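Local coordinates for WbbM protein (Klebsiella pneumoniae, PDB 6U4B) that probably acts as a bifunctional glycosyltransferase that polymerises O-antigen, its glycosyltransferase family 8 part holding a magnesium ion, at residues Tyr502-Leu505 and Asp506-Ile509. Numbering follows the deposited sequence.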
# COMPACT_ATOMS: atom_id res chain seq x y z
N TYR A 502 42.98 10.73 9.04
CA TYR A 502 42.25 11.57 9.98
C TYR A 502 41.25 10.74 10.79
O TYR A 502 40.79 9.68 10.37
CB TYR A 502 41.52 12.70 9.25
CG TYR A 502 42.47 13.63 8.52
CD1 TYR A 502 43.05 14.71 9.17
CD2 TYR A 502 42.79 13.42 7.19
CE1 TYR A 502 43.92 15.56 8.52
CE2 TYR A 502 43.66 14.26 6.52
CZ TYR A 502 44.22 15.33 7.19
OH TYR A 502 45.09 16.17 6.53
N TRP A 503 40.91 11.28 11.97
CA TRP A 503 40.06 10.56 12.91
C TRP A 503 38.73 10.19 12.28
O TRP A 503 38.33 9.01 12.29
CB TRP A 503 39.85 11.42 14.16
CG TRP A 503 39.17 10.72 15.29
CD1 TRP A 503 39.04 9.37 15.46
CD2 TRP A 503 38.51 11.33 16.41
NE1 TRP A 503 38.35 9.10 16.61
CE2 TRP A 503 38.02 10.28 17.21
CE3 TRP A 503 38.30 12.65 16.80
CZ2 TRP A 503 37.32 10.52 18.40
CZ3 TRP A 503 37.61 12.89 17.98
CH2 TRP A 503 37.13 11.83 18.76
N PHE A 504 38.02 11.16 11.71
CA PHE A 504 36.74 10.92 11.06
C PHE A 504 36.84 11.07 9.54
O PHE A 504 35.89 11.52 8.90
CB PHE A 504 35.66 11.83 11.63
CG PHE A 504 35.16 11.39 12.97
CD1 PHE A 504 34.19 10.41 13.07
CD2 PHE A 504 35.68 11.93 14.14
CE1 PHE A 504 33.72 9.98 14.31
CE2 PHE A 504 35.22 11.51 15.37
CZ PHE A 504 34.25 10.54 15.46
N LEU A 505 37.99 10.72 8.97
CA LEU A 505 38.16 10.49 7.53
C LEU A 505 37.74 11.74 6.77
O LEU A 505 38.19 12.84 7.12
CB LEU A 505 37.40 9.21 7.17
CG LEU A 505 37.61 8.00 8.09
CD1 LEU A 505 36.71 6.85 7.66
CD2 LEU A 505 39.07 7.57 8.12
N ASP A 506 36.89 11.63 5.74
CA ASP A 506 36.57 12.78 4.90
C ASP A 506 35.78 13.85 5.64
O ASP A 506 35.81 15.01 5.23
CB ASP A 506 35.78 12.32 3.66
CG ASP A 506 34.49 11.62 4.02
OD1 ASP A 506 34.48 10.82 4.98
OD2 ASP A 506 33.47 11.87 3.34
N GLN A 507 35.07 13.49 6.71
CA GLN A 507 34.42 14.51 7.52
C GLN A 507 35.45 15.46 8.12
O GLN A 507 35.25 16.68 8.15
CB GLN A 507 33.56 13.87 8.61
CG GLN A 507 32.75 14.89 9.42
CD GLN A 507 31.76 14.24 10.37
OE1 GLN A 507 30.58 14.07 10.04
NE2 GLN A 507 32.22 13.88 11.56
N ASP A 508 36.57 14.91 8.60
CA ASP A 508 37.65 15.75 9.11
C ASP A 508 38.32 16.54 8.00
O ASP A 508 38.65 17.71 8.18
CB ASP A 508 38.68 14.89 9.84
CG ASP A 508 38.24 14.49 11.24
OD1 ASP A 508 37.22 15.03 11.72
OD2 ASP A 508 38.92 13.64 11.85
N ILE A 509 38.52 15.91 6.84
CA ILE A 509 39.16 16.59 5.71
C ILE A 509 38.32 17.78 5.28
O ILE A 509 38.85 18.88 5.04
CB ILE A 509 39.38 15.60 4.55
CG1 ILE A 509 40.42 14.55 4.94
CG2 ILE A 509 39.79 16.34 3.29
CD1 ILE A 509 40.60 13.46 3.91
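Leu505 O receives Ile509 N at 3.1 Å, the well-formed backbone bond where the type I turn Tyr502-Leu505 runs into helix 505-513. Gln507 N makes only a weak bond to Phe504 O, and those of Asp508 N to the carbonyls of Phe504 and Leu505 are weak too. Leu505, with positive phi, sits at the junction of turn and helix.

The Asp508 carboxylate accepts from the loop backbone. Its CG stands anti to the carbonyl carbon (chi1 -78°), which carries the carboxylate back over the turn, where OD2 meets Phe504 N at 2.6 Å. The bond is nearly straight at nitrogen (177°), yet the donor stands 64° out of the carboxylate plane. A side chain from the first turn of helix 505-513 thus reaches back to the N-H of the residue four before it, joining the loop after helix 489-499 to the start of the next helix. Tyr458 OH of helix 455-461 ties in, bonding both OD2 and Trp503 N; Tyr471 OH holds OD1. Both carboxylate oxygens of this buried aspartate are satisfied, and its rotation is restrained.

Asp508 OD1 lies at the edge of the Phe504 ring, near its plane, 3.6 Å from Phe504 CB. Gln507 runs alongside Phe504, its NE2 4.0 Å from Phe504 CB; Ala474 N and Tyr471 OH fix its amide. The side chain of Gln507 lies about 8 Å from the magnesium ion bound by Asp406, Asp408 and His560. Tyr502 crosses Ile509 at roughly a right angle, with Tyr502 CD2 3.5 Å from Ile509 CG1, while Val496 O receives the tyrosine hydroxyl.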